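Local coordinates for LysR family transcriptional regulator (Vibrio vulnificus, PDB 5FHK), which probably acts as a LysR-type, DNA-binding regulator of virulence gene transcription, of which this chain is the regulatory domain, at residues I9-P14 and P24-F29; N16-M21 and I38-E43; W54-R59 and R195-Y200; V138-C143 and V155-Y160. One frame throughout, in Å; residues are numbered along the deposited sequence.

Interaction 1. Residues I9-P14 and P24-F29; sequences IKISTP and PMLNGF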
loop_
_atom_site.group_PDB
_atom_site.type_symbol
_atom_site.label_atom_id
_atom_site.label_comp_id
_atom_site.label_asym_id
_atom_site.label_seq_id
_atom_site.Cartn_x
_atom_site.Cartn_y
_atom_site.Cartn_z
ATOM N N ILE A 9 12.121 13.664 12.219
ATOM C CA ILE A 9 13.004 13.099 11.199
ATOM C C ILE A 9 12.171 12.801 9.962
ATOM O O ILE A 9 11.094 12.192 10.053
ATOM C CB ILE A 9 13.703 11.826 11.704
ATOM C CG1 ILE A 9 14.483 12.111 12.990
ATOM C CG2 ILE A 9 14.625 11.249 10.642
ATOM C CD1 ILE A 9 14.951 10.845 13.691
ATOM N N LYS A 10 12.665 13.237 8.807
ATOM C CA LYS A 10 11.959 13.156 7.540
ATOM C C LYS A 10 12.641 12.069 6.710
ATOM O O LYS A 10 13.791 12.240 6.294
ATOM C CB LYS A 10 12.003 14.524 6.846
ATOM C CG LYS A 10 10.907 14.808 5.787
ATOM C CD LYS A 10 11.110 16.203 5.170
ATOM C CE LYS A 10 10.289 16.414 3.882
ATOM N NZ LYS A 10 8.815 16.315 4.117
ATOM N N ILE A 11 11.962 10.942 6.469
ATOM C CA ILE A 11 12.611 9.853 5.747
ATOM C C ILE A 11 11.783 9.455 4.536
ATOM O O ILE A 11 10.556 9.598 4.508
ATOM C CB ILE A 11 12.904 8.611 6.632
ATOM C CG1 ILE A 11 11.648 8.044 7.289
ATOM C CG2 ILE A 11 13.915 8.935 7.704
ATOM C CD1 ILE A 11 11.986 7.077 8.497
ATOM N N SER A 12 12.480 9.000 3.501
ATOM C CA SER A 12 11.859 8.438 2.304
ATOM C C SER A 12 12.217 6.962 2.198
ATOM O O SER A 12 13.363 6.584 2.471
ATOM C CB SER A 12 12.327 9.175 1.051
ATOM O OG SER A 12 11.672 8.687 -0.100
ATOM N N THR A 13 11.246 6.137 1.795
ATOM C CA THR A 13 11.367 4.685 1.703
ATOM C C THR A 13 10.691 4.182 0.428
ATOM O O THR A 13 9.769 4.831 -0.078
ATOM C CB THR A 13 10.720 3.986 2.909
ATOM O OG1 THR A 13 9.324 4.313 2.933
ATOM C CG2 THR A 13 11.380 4.431 4.220
ATOM N N PRO A 14 11.125 3.028 -0.105
ATOM C CA PRO A 14 10.594 2.543 -1.394
ATOM C C PRO A 14 9.152 2.053 -1.307
ATOM O O PRO A 14 8.732 1.453 -0.313
ATOM C CB PRO A 14 11.533 1.382 -1.752
ATOM C CG PRO A 14 12.126 0.954 -0.460
ATOM C CD PRO A 14 12.274 2.220 0.344
ATOM N N PRO A 24 9.368 -2.974 10.788
ATOM C CA PRO A 24 9.869 -3.583 12.040
ATOM C C PRO A 24 10.965 -2.742 12.668
ATOM O O PRO A 24 10.924 -2.443 13.868
ATOM C CB PRO A 24 10.380 -4.954 11.577
ATOM C CG PRO A 24 9.541 -5.252 10.359
ATOM C CD PRO A 24 9.334 -3.947 9.678
ATOM N N MET A 25 11.943 -2.336 11.855
ATOM C CA MET A 25 13.004 -1.462 12.337
ATOM C C MET A 25 12.445 -0.139 12.827
ATOM O O MET A 25 12.827 0.353 13.898
ATOM C CB MET A 25 13.989 -1.214 11.206
ATOM C CG MET A 25 15.316 -0.628 11.598
ATOM S SD MET A 25 16.455 -1.099 10.233
ATOM C CE MET A 25 15.437 -0.809 8.784
ATOM N N LEU A 26 11.540 0.460 12.047
ATOM C CA LEU A 26 11.000 1.767 12.421
ATOM C C LEU A 26 10.177 1.684 13.692
ATOM O O LEU A 26 10.189 2.615 14.503
ATOM C CB LEU A 26 10.146 2.323 11.285
ATOM C CG LEU A 26 11.027 2.877 10.168
ATOM C CD1 LEU A 26 10.207 3.059 8.909
ATOM C CD2 LEU A 26 11.630 4.196 10.626
ATOM N N ASN A 27 9.401 0.618 13.852
ATOM C CA ASN A 27 8.592 0.512 15.067
ATOM C C ASN A 27 9.486 0.280 16.283
ATOM O O ASN A 27 9.244 0.843 17.358
ATOM C CB ASN A 27 7.539 -0.609 14.920
ATOM C CG ASN A 27 6.364 -0.224 14.028
ATOM O OD1 ASN A 27 6.009 0.964 13.928
ATOM N ND2 ASN A 27 5.728 -1.235 13.379
ATOM N N GLY A 28 10.574 -0.469 16.114
ATOM C CA GLY A 28 11.500 -0.651 17.223
ATOM C C GLY A 28 12.210 0.635 17.589
ATOM O O GLY A 28 12.472 0.896 18.764
ATOM N N PHE A 29 12.507 1.472 16.597
ATOM C CA PHE A 29 13.179 2.720 16.904
ATOM C C PHE A 29 12.249 3.659 17.654
ATOM O O PHE A 29 12.634 4.257 18.668
ATOM C CB PHE A 29 13.689 3.363 15.621
ATOM C CG PHE A 29 14.192 4.761 15.814
ATOM C CD1 PHE A 29 15.464 4.987 16.282
ATOM C CD2 PHE A 29 13.363 5.845 15.589
ATOM C CE1 PHE A 29 15.915 6.263 16.462
ATOM C CE2 PHE A 29 13.812 7.140 15.773
ATOM C CZ PHE A 29 15.088 7.352 16.207
#

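Interaction 2. Residues N16-M21 and I38-E43; sequences NLTKRM and IELTTE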
loop_
_atom_site.group_PDB
_atom_site.type_symbol
_atom_site.label_atom_id
_atom_site.label_comp_id
_atom_site.label_asym_id
_atom_site.label_seq_id
_atom_site.Cartn_x
_atom_site.Cartn_y
_atom_site.Cartn_z
ATOM N N ASN A 16 6.765 -0.243 -2.571
ATOM C CA ASN A 16 6.117 -1.527 -2.289
ATOM C C ASN A 16 6.684 -2.284 -1.098
ATOM O O ASN A 16 6.037 -3.233 -0.635
ATOM C CB ASN A 16 6.218 -2.436 -3.495
ATOM C CG ASN A 16 5.374 -1.964 -4.625
ATOM O OD1 ASN A 16 4.153 -1.909 -4.511
ATOM N ND2 ASN A 16 6.009 -1.634 -5.741
ATOM N N LEU A 17 7.858 -1.901 -0.591
ATOM C CA LEU A 17 8.603 -2.715 0.355
ATOM C C LEU A 17 8.585 -2.158 1.760
ATOM O O LEU A 17 9.110 -2.805 2.672
ATOM C CB LEU A 17 10.069 -2.838 -0.093
ATOM C CG LEU A 17 10.349 -3.348 -1.505
ATOM C CD1 LEU A 17 11.848 -3.281 -1.770
ATOM C CD2 LEU A 17 9.872 -4.773 -1.644
ATOM N N THR A 18 8.020 -0.971 1.958
ATOM C CA THR A 18 8.158 -0.280 3.236
ATOM C C THR A 18 7.566 -1.085 4.374
ATOM O O THR A 18 8.196 -1.249 5.425
ATOM C CB THR A 18 7.492 1.086 3.164
ATOM O OG1 THR A 18 8.316 1.962 2.389
ATOM C CG2 THR A 18 7.285 1.661 4.562
ATOM N N LYS A 19 6.358 -1.604 4.182
ATOM C CA LYS A 19 5.680 -2.317 5.253
ATOM C C LYS A 19 6.509 -3.510 5.729
ATOM O O LYS A 19 6.762 -3.659 6.926
ATOM C CB LYS A 19 4.285 -2.741 4.785
ATOM C CG LYS A 19 3.586 -3.631 5.764
ATOM C CD LYS A 19 2.869 -2.845 6.824
ATOM C CE LYS A 19 2.137 -3.809 7.741
ATOM N NZ LYS A 19 3.101 -4.772 8.368
ATOM N N ARG A 20 7.024 -4.308 4.791
ATOM C CA ARG A 20 7.724 -5.559 5.098
ATOM C C ARG A 20 9.145 -5.313 5.592
ATOM O O ARG A 20 9.573 -5.890 6.595
ATOM C CB ARG A 20 7.769 -6.446 3.852
ATOM C CG ARG A 20 6.508 -7.208 3.526
ATOM C CD ARG A 20 6.370 -8.417 4.445
ATOM N NE ARG A 20 5.012 -8.944 4.390
ATOM C CZ ARG A 20 4.674 -10.080 3.791
ATOM N NH1 ARG A 20 5.606 -10.822 3.208
ATOM N NH2 ARG A 20 3.402 -10.470 3.773
ATOM N N MET A 21 9.900 -4.473 4.891
ATOM C CA MET A 21 11.327 -4.328 5.149
ATOM C C MET A 21 11.679 -3.163 6.062
ATOM O O MET A 21 12.757 -3.186 6.673
ATOM C CB MET A 21 12.084 -4.155 3.827
ATOM C CG MET A 21 11.820 -5.252 2.834
ATOM S SD MET A 21 12.961 -5.178 1.434
ATOM C CE MET A 21 14.533 -5.326 2.292
ATOM N N ILE A 38 8.603 10.954 13.650
ATOM C CA ILE A 38 8.955 10.532 12.295
ATOM C C ILE A 38 7.877 10.987 11.320
ATOM O O ILE A 38 6.683 10.833 11.593
ATOM C CB ILE A 38 9.113 9.002 12.196
ATOM C CG1 ILE A 38 10.162 8.506 13.181
ATOM C CG2 ILE A 38 9.435 8.595 10.746
ATOM C CD1 ILE A 38 11.551 8.620 12.650
ATOM N N GLU A 39 8.299 11.537 10.185
ATOM C CA GLU A 39 7.441 11.737 9.019
ATOM C C GLU A 39 8.000 10.867 7.904
ATOM O O GLU A 39 9.184 10.990 7.563
ATOM C CB GLU A 39 7.396 13.209 8.568
ATOM C CG GLU A 39 6.402 14.078 9.358
ATOM C CD GLU A 39 6.233 15.479 8.766
ATOM O OE1 GLU A 39 6.774 15.723 7.656
ATOM O OE2 GLU A 39 5.587 16.343 9.424
ATOM N N LEU A 40 7.156 9.995 7.344
ATOM C CA LEU A 40 7.573 8.980 6.381
ATOM C C LEU A 40 6.821 9.135 5.060
ATOM O O LEU A 40 5.589 9.241 5.044
ATOM C CB LEU A 40 7.330 7.586 6.957
ATOM C CG LEU A 40 7.476 6.393 6.007
ATOM C CD1 LEU A 40 8.845 6.423 5.373
ATOM C CD2 LEU A 40 7.313 5.118 6.789
ATOM N N THR A 41 7.550 9.092 3.947
ATOM C CA THR A 41 6.929 9.147 2.626
ATOM C C THR A 41 7.398 7.959 1.783
ATOM O O THR A 41 8.582 7.860 1.443
ATOM C CB THR A 41 7.240 10.480 1.943
ATOM O OG1 THR A 41 6.951 11.563 2.845
ATOM C CG2 THR A 41 6.396 10.647 0.674
ATOM N N THR A 42 6.476 7.056 1.446
ATOM C CA THR A 42 6.793 5.994 0.495
ATOM C C THR A 42 7.001 6.610 -0.888
ATOM O O THR A 42 6.232 7.472 -1.312
ATOM C CB THR A 42 5.672 4.952 0.441
ATOM O OG1 THR A 42 4.533 5.513 -0.212
ATOM C CG2 THR A 42 5.242 4.519 1.827
ATOM N N GLU A 43 8.041 6.164 -1.596
ATOM C CA GLU A 43 8.539 6.850 -2.789
ATOM C C GLU A 43 8.813 5.864 -3.922
ATOM O O GLU A 43 9.418 4.815 -3.697
ATOM C CB GLU A 43 9.830 7.614 -2.448
ATOM C CG GLU A 43 10.440 8.348 -3.607
ATOM C CD GLU A 43 9.403 9.136 -4.364
ATOM O OE1 GLU A 43 9.283 8.922 -5.594
ATOM O OE2 GLU A 43 8.708 9.963 -3.714
#

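Interaction 3. Residues W54-R59 and R195-Y200; sequences WDVIFR and RLFIDY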
loop_
_atom_site.group_PDB
_atom_site.type_symbol
_atom_site.label_atom_id
_atom_site.label_comp_id
_atom_site.label_asym_id
_atom_site.label_seq_id
_atom_site.Cartn_x
_atom_site.Cartn_y
_atom_site.Cartn_z
ATOM N N TRP A 54 15.723 15.810 2.756
ATOM C CA TRP A 54 15.435 14.580 3.477
ATOM C C TRP A 54 16.518 14.325 4.516
ATOM O O TRP A 54 17.701 14.603 4.291
ATOM C CB TRP A 54 15.313 13.388 2.506
ATOM C CG TRP A 54 14.201 13.562 1.507
ATOM C CD1 TRP A 54 14.306 14.081 0.242
ATOM C CD2 TRP A 54 12.813 13.258 1.701
ATOM N NE1 TRP A 54 13.076 14.098 -0.364
ATOM C CE2 TRP A 54 12.139 13.610 0.512
ATOM C CE3 TRP A 54 12.076 12.717 2.768
ATOM C CZ2 TRP A 54 10.762 13.435 0.350
ATOM C CZ3 TRP A 54 10.717 12.549 2.610
ATOM C CH2 TRP A 54 10.070 12.911 1.409
ATOM N N ASP A 55 16.101 13.826 5.675
ATOM C CA ASP A 55 17.078 13.421 6.673
ATOM C C ASP A 55 17.730 12.096 6.283
ATOM O O ASP A 55 18.956 11.964 6.311
ATOM C CB ASP A 55 16.398 13.352 8.042
ATOM C CG ASP A 55 16.014 14.746 8.563
ATOM O OD1 ASP A 55 16.901 15.617 8.572
ATOM O OD2 ASP A 55 14.839 14.981 8.954
ATOM N N VAL A 56 16.927 11.099 5.913
ATOM C CA VAL A 56 17.439 9.796 5.507
ATOM C C VAL A 56 16.584 9.284 4.363
ATOM O O VAL A 56 15.369 9.487 4.326
ATOM C CB VAL A 56 17.443 8.739 6.642
ATOM C CG1 VAL A 56 18.229 7.518 6.215
ATOM C CG2 VAL A 56 18.002 9.304 7.910
ATOM N N ILE A 57 17.226 8.587 3.435
ATOM C CA ILE A 57 16.552 8.069 2.258
ATOM C C ILE A 57 16.923 6.597 2.151
ATOM O O ILE A 57 18.114 6.251 2.166
ATOM C CB ILE A 57 16.923 8.859 0.982
ATOM C CG1 ILE A 57 16.167 10.194 0.970
ATOM C CG2 ILE A 57 16.535 8.087 -0.289
ATOM C CD1 ILE A 57 16.532 11.170 -0.204
ATOM N N PHE A 58 15.906 5.736 2.151
ATOM C CA PHE A 58 16.040 4.323 1.811
ATOM C C PHE A 58 15.533 4.116 0.397
ATOM O O PHE A 58 14.421 4.531 0.060
ATOM C CB PHE A 58 15.259 3.432 2.781
ATOM C CG PHE A 58 15.651 3.637 4.213
ATOM C CD1 PHE A 58 15.156 4.709 4.933
ATOM C CD2 PHE A 58 16.541 2.783 4.830
ATOM C CE1 PHE A 58 15.530 4.914 6.259
ATOM C CE2 PHE A 58 16.915 2.989 6.157
ATOM C CZ PHE A 58 16.394 4.054 6.853
ATOM N N ARG A 59 16.344 3.479 -0.429
ATOM C CA ARG A 59 15.997 3.367 -1.831
ATOM C C ARG A 59 16.416 2.003 -2.335
ATOM O O ARG A 59 17.293 1.350 -1.763
ATOM C CB ARG A 59 16.669 4.462 -2.663
ATOM C CG ARG A 59 18.148 4.242 -2.870
ATOM C CD ARG A 59 18.713 5.245 -3.871
ATOM N NE ARG A 59 17.842 5.398 -5.037
ATOM C CZ ARG A 59 18.057 4.836 -6.225
ATOM N NH1 ARG A 59 19.126 4.080 -6.422
ATOM N NH2 ARG A 59 17.205 5.033 -7.220
ATOM N N ARG A 195 21.013 11.410 13.839
ATOM C CA ARG A 195 22.149 10.560 14.150
ATOM C C ARG A 195 21.729 9.349 14.974
ATOM O O ARG A 195 22.192 8.229 14.733
ATOM C CB ARG A 195 23.189 11.412 14.878
ATOM C CG ARG A 195 24.193 10.662 15.702
ATOM C CD ARG A 195 25.041 11.635 16.552
ATOM N NE ARG A 195 24.585 11.698 17.936
ATOM C CZ ARG A 195 24.428 10.632 18.717
ATOM N NH1 ARG A 195 24.678 9.407 18.259
ATOM N NH2 ARG A 195 24.020 10.793 19.961
ATOM N N LEU A 196 20.840 9.548 15.949
ATOM C CA LEU A 196 20.402 8.412 16.745
ATOM C C LEU A 196 19.671 7.409 15.872
ATOM O O LEU A 196 19.825 6.189 16.038
ATOM C CB LEU A 196 19.535 8.896 17.899
ATOM C CG LEU A 196 20.436 9.297 19.071
ATOM C CD1 LEU A 196 19.642 9.927 20.185
ATOM C CD2 LEU A 196 21.198 8.079 19.605
ATOM N N PHE A 197 18.921 7.905 14.891
ATOM C CA PHE A 197 18.177 7.013 14.017
ATOM C C PHE A 197 19.131 6.166 13.193
ATOM O O PHE A 197 19.008 4.940 13.144
ATOM C CB PHE A 197 17.243 7.826 13.119
ATOM C CG PHE A 197 16.504 7.003 12.136
ATOM C CD1 PHE A 197 15.482 6.172 12.542
ATOM C CD2 PHE A 197 16.846 7.029 10.794
ATOM C CE1 PHE A 197 14.809 5.395 11.609
ATOM C CE2 PHE A 197 16.191 6.265 9.884
ATOM C CZ PHE A 197 15.171 5.453 10.275
ATOM N N ILE A 198 20.145 6.805 12.613
ATOM C CA ILE A 198 21.063 6.106 11.723
ATOM C C ILE A 198 21.829 5.028 12.472
ATOM O O ILE A 198 22.128 3.964 11.921
ATOM C CB ILE A 198 22.012 7.123 11.068
ATOM C CG1 ILE A 198 21.286 7.847 9.930
ATOM C CG2 ILE A 198 23.262 6.450 10.583
ATOM C CD1 ILE A 198 21.867 9.225 9.607
ATOM N N ASP A 199 22.211 5.305 13.720
ATOM C CA ASP A 199 22.914 4.295 14.495
ATOM C C ASP A 199 21.991 3.143 14.854
ATOM O O ASP A 199 22.424 1.987 14.882
ATOM C CB ASP A 199 23.507 4.912 15.766
ATOM C CG ASP A 199 24.756 5.750 15.489
ATOM O OD1 ASP A 199 25.387 5.594 14.402
ATOM O OD2 ASP A 199 25.111 6.567 16.374
ATOM N N TYR A 200 20.728 3.439 15.180
ATOM C CA TYR A 200 19.777 2.358 15.424
ATOM C C TYR A 200 19.717 1.419 14.224
ATOM O O TYR A 200 19.809 0.195 14.376
ATOM C CB TYR A 200 18.390 2.918 15.738
ATOM C CG TYR A 200 17.420 1.838 16.182
ATOM C CD1 TYR A 200 17.352 1.430 17.524
ATOM C CD2 TYR A 200 16.601 1.205 15.265
ATOM C CE1 TYR A 200 16.466 0.429 17.922
ATOM C CE2 TYR A 200 15.723 0.236 15.654
ATOM C CZ TYR A 200 15.657 -0.152 16.973
ATOM O OH TYR A 200 14.765 -1.133 17.290
#

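Interaction 4. Residues V138-C143 and V155-Y160; sequences VVRSAC and VMIKEY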
loop_
_atom_site.group_PDB
_atom_site.type_symbol
_atom_site.label_atom_id
_atom_site.label_comp_id
_atom_site.label_asym_id
_atom_site.label_seq_id
_atom_site.Cartn_x
_atom_site.Cartn_y
_atom_site.Cartn_z
ATOM N N VAL A 138 -1.985 -5.177 -4.531
ATOM C CA VAL A 138 -3.235 -5.618 -5.161
ATOM C C VAL A 138 -2.974 -6.653 -6.250
ATOM O O VAL A 138 -3.837 -7.481 -6.540
ATOM C CB VAL A 138 -4.036 -4.431 -5.719
ATOM C CG1 VAL A 138 -4.438 -3.481 -4.587
ATOM C CG2 VAL A 138 -3.250 -3.725 -6.773
ATOM N N VAL A 139 -1.805 -6.604 -6.890
ATOM C CA VAL A 139 -1.420 -7.631 -7.855
ATOM C C VAL A 139 -1.319 -8.998 -7.174
ATOM O O VAL A 139 -1.771 -10.014 -7.708
ATOM C CB VAL A 139 -0.094 -7.229 -8.535
ATOM C CG1 VAL A 139 0.378 -8.315 -9.466
ATOM C CG2 VAL A 139 -0.280 -5.903 -9.320
ATOM N N ARG A 140 -0.676 -9.045 -6.009
ATOM C CA ARG A 140 -0.573 -10.289 -5.272
ATOM C C ARG A 140 -1.952 -10.846 -4.971
ATOM O O ARG A 140 -2.191 -12.046 -5.125
ATOM C CB ARG A 140 0.216 -10.078 -3.977
ATOM C CG ARG A 140 0.382 -11.363 -3.186
ATOM C CD ARG A 140 0.430 -11.097 -1.711
ATOM N NE ARG A 140 -0.783 -10.452 -1.213
ATOM C CZ ARG A 140 -1.960 -11.054 -1.030
ATOM N NH1 ARG A 140 -2.117 -12.337 -1.316
ATOM N NH2 ARG A 140 -2.989 -10.356 -0.558
ATOM N N SER A 141 -2.879 -9.979 -4.574
ATOM C CA SER A 141 -4.220 -10.436 -4.237
ATOM C C SER A 141 -4.870 -11.150 -5.415
ATOM O O SER A 141 -5.504 -12.194 -5.237
ATOM C CB SER A 141 -5.057 -9.245 -3.773
ATOM O OG SER A 141 -6.406 -9.431 -4.138
ATOM N N ALA A 142 -4.672 -10.637 -6.640
ATOM C CA ALA A 142 -5.281 -11.263 -7.810
ATOM C C ALA A 142 -4.611 -12.591 -8.143
ATOM O O ALA A 142 -5.282 -13.532 -8.597
ATOM C CB ALA A 142 -5.220 -10.312 -9.011
ATOM N N CYS A 143 -3.291 -12.666 -7.931
ATOM C CA CYS A 143 -2.546 -13.907 -8.077
ATOM C C CYS A 143 -3.077 -14.980 -7.129
ATOM O O CYS A 143 -3.325 -16.122 -7.542
ATOM C CB CYS A 143 -1.069 -13.632 -7.796
ATOM S SG CYS A 143 0.084 -14.965 -8.158
ATOM N N VAL A 155 10.577 -11.136 -0.856
ATOM C CA VAL A 155 10.266 -10.791 0.535
ATOM C C VAL A 155 8.767 -10.592 0.758
ATOM O O VAL A 155 8.265 -10.811 1.865
ATOM C CB VAL A 155 11.066 -9.548 0.974
ATOM C CG1 VAL A 155 10.542 -8.287 0.294
ATOM C CG2 VAL A 155 11.025 -9.403 2.486
ATOM N N MET A 156 8.023 -10.184 -0.269
ATOM C CA MET A 156 6.596 -9.941 -0.081
ATOM C C MET A 156 5.750 -11.219 -0.087
ATOM O O MET A 156 4.578 -11.169 0.310
ATOM C CB MET A 156 6.073 -9.000 -1.168
ATOM C CG MET A 156 6.377 -7.498 -0.977
ATOM S SD MET A 156 5.625 -6.527 -2.348
ATOM C CE MET A 156 3.913 -7.113 -2.319
ATOM N N ILE A 157 6.296 -12.351 -0.524
ATOM C CA ILE A 157 5.483 -13.546 -0.696
ATOM C C ILE A 157 6.142 -14.790 -0.110
ATOM O O ILE A 157 5.734 -15.915 -0.428
ATOM C CB ILE A 157 5.164 -13.766 -2.184
ATOM C CG1 ILE A 157 6.426 -13.624 -3.022
ATOM C CG2 ILE A 157 4.071 -12.807 -2.645
ATOM C CD1 ILE A 157 6.245 -13.999 -4.467
ATOM N N LYS A 158 7.141 -14.605 0.763
ATOM C CA LYS A 158 7.876 -15.766 1.257
ATOM C C LYS A 158 7.008 -16.640 2.156
ATOM O O LYS A 158 7.098 -17.871 2.090
ATOM C CB LYS A 158 9.159 -15.344 1.972
ATOM C CG LYS A 158 9.008 -14.688 3.323
ATOM C CD LYS A 158 10.416 -14.415 3.897
ATOM C CE LYS A 158 11.332 -13.841 2.790
ATOM N NZ LYS A 158 12.395 -12.919 3.294
ATOM N N GLU A 159 6.143 -16.038 2.979
ATOM C CA GLU A 159 5.200 -16.843 3.757
ATOM C C GLU A 159 4.223 -17.586 2.845
ATOM O O GLU A 159 3.890 -18.749 3.105
ATOM C CB GLU A 159 4.467 -15.977 4.793
ATOM C CG GLU A 159 3.225 -15.233 4.323
ATOM C CD GLU A 159 3.485 -13.741 4.037
ATOM O OE1 GLU A 159 4.583 -13.389 3.533
ATOM O OE2 GLU A 159 2.576 -12.920 4.298
ATOM N N TYR A 160 3.805 -16.960 1.733
ATOM C CA TYR A 160 2.948 -17.653 0.764
ATOM C C TYR A 160 3.653 -18.849 0.140
ATOM O O TYR A 160 3.024 -19.881 -0.135
ATOM C CB TYR A 160 2.499 -16.701 -0.343
ATOM C CG TYR A 160 1.584 -15.604 0.106
ATOM C CD1 TYR A 160 2.089 -14.415 0.645
ATOM C CD2 TYR A 160 0.201 -15.740 -0.027
ATOM C CE1 TYR A 160 1.229 -13.405 1.070
ATOM C CE2 TYR A 160 -0.654 -14.747 0.383
ATOM C CZ TYR A 160 -0.142 -13.582 0.929
ATOM O OH TYR A 160 -1.022 -12.617 1.341
#

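Interaction 1. Residues I9-P14 and P24-F29
Ile11 and Leu26 meet tip to tip, and their methyl contact is the closest between strand 9-14 and the helical residues 24-29: Ile11 CD1 lies 3.6 Å from Leu26 CD2. Ile11 holds CG1 between its backbone N and carbonyl carbon (chi1 57°), which sends the ethyl arm out from the strand to the helix, while Leu26 meets it with the CD2 branch. The second apolar contact is looser and lies one strand repeat earlier, where Ile9 CD1 approaches Phe29 CZ at 4.3 Å, obliquely to the ring. Ile9 and Ile11 project from the same face of the strand, and Leu26 and Phe29 are three residues apart on the helix, so two pairs match in step. No hydrogen bond crosses between the two segments; Thr13 OG1 bonds to Thr18 OG1, and Phe29 N to Met25 O (2.9 Å) is a backbone bond within the helix. Phe197 of helix 192-204 closes over the same site, touching Ile9 and Leu26 and meeting Phe29 edge-to-face. Strand and helix are the first two elements of a beta-alpha-beta unit, strand 9-14, helix 18-32 and strand 38-43, characteristic of the periplasmic-binding-protein-like fold of LysR regulatory domains.

Interaction 2. Residues N16-M21 and I38-E43
The beta-alpha-beta unit of strand 9-14, helix 18-32 and strand 38-43 is pinned here at the start of its helix, where Thr18 touches the next strand, 38-43, through Leu40 and Thr42. Thr18 points its two branches at different partners. Its methyl is anti to the backbone N, and CG2 meets Leu40 CD2 tip to tip at 4.1 Å. Its hydroxyl branch faces Thr42, whose side chain crosses that of Thr18 at about a right angle; Thr18 OG1 to Thr42 CG2 is 4.0 Å, a van der Waals contact with a methyl. The polar role of that oxygen lies elsewhere, for Thr18 OG1 is hydrogen-bonded to Thr13 OG1 and to Pro14 O at the end of the first strand. Helix start and parallel strands 9-14 and 38-43 are thus drawn together, as expected of the right-handed crossover in this periplasmic-binding-protein-like domain. Thr42 keeps OG1 between its backbone N and carbonyl carbon (chi1 71°), leaving CG2 to meet the helix. All three touching residues are buried. Strand 38-43 also continues the sheet into a second subunit, pairing in parallel with one of its strands, and Val138 of that subunit packs on Thr18.

Interaction 3. Residues W54-R59 and R195-Y200
Val56, the first residue of the strand 56-59 to touch helix 195-200, fits against both Phe197 and Ile198. This packs the C-terminal helix 192-204 onto the sheet of the periplasmic-binding-protein-like domain, a union of two elements far apart in sequence. The short strand and helix segments run at 32° to each other, with 11.0 Å between their axes. One branch of the valine does the touching: Val56 CG2 is 3.9 Å from Phe197 CD2, near the plane of the ring and at its edge, and it also meets Ile198 CG1 at 4.1 Å. Two residues on, Phe58 leaves the strand at an angle that does not aim at the helix, yet its ring swings over to meet Phe197 from the opposite direction. Phe197 sets CG anti to its backbone N (chi1 176°), reaching out from the helix to the strand. Met182 of strand 178-185 touches both Val56 and Phe58, and Leu26 of helix 18-32 packs on Phe197. All four touching residues are buried. The ring edges meet with planes almost perpendicular, Phe197 CE2 near the plane of the Phe58 ring and Phe58 CE1 near that of Phe197, with Phe58 CZ 3.8 Å from Phe197 CE2.

Interaction 4. Residues V138-C143 and V155-Y160
Arg140 lays its side chain across Tyr160, and the phenol oxygen sits over one face of the guanidinium group. The two side chains cross at about a right angle, yet their flat ends are nearly parallel, with only 20° between the guanidinium and ring planes. Tyr160 OH is 2.9 Å from Arg140 NH1, but the geometry does not make a hydrogen bond: the oxygen lies above the plane, away from the directions in which the N-H groups point. Further back, the aliphatic part of the arginine takes over, and Arg140 CD rests 3.7 Å from Tyr160 CE1. The arginine gets there by leaving its helix with CG anti to the backbone N and then bending at the next two bonds (chi3 60°), which brings the guanidinium to the hydroxyl end of the tyrosine. Helix 136-144 and helix 158-163 are joined in this way near the second subunit, on either side of strand 149-153 in the chain, in a periplasmic-binding-protein-like fold where helices flank the sheet. Ile157, at the N-cap position of the second helix, adds an apolar contact nearer the arginine's backbone: its CG2 lies 4.0 Å from Arg140 CG, and the two side chains lie alongside, running opposite ways. Met152 of strand 149-153 touches both Arg140 and Ile157. Toward the second subunit, Arg140 NH2 lies close to Lys19 NZ of that chain, two like charges that would probably disfavour each other, while Ser141 OG is hydrogen-bonded to Asn27 ND2 of the same neighbour.

In the fold
Interactions 1 and 2 share helix 18-32 and two neighbouring strands; their centres are 7 Å apart, and Thr13 O lies 2.7 Å from Glu43 N, a probable hydrogen bond between those strands. Interaction 3 lies about 8 Å from interaction 1, centre to centre, and joins it through strands 9-14 and 56-60, with Ser12 O 2.7 Å from Phe58 N. Interaction 4 sits farther off, its centre about 28 Å from that of interaction 3 and on the opposite side of the chain's centre. It touches interaction 2, chiefly through Arg20, whose NH2 makes a 2.6 Å salt bridge to Glu159 OE2, linking 16-21 to 155-160. Interactions 2 and 4 both also touch the second subunit.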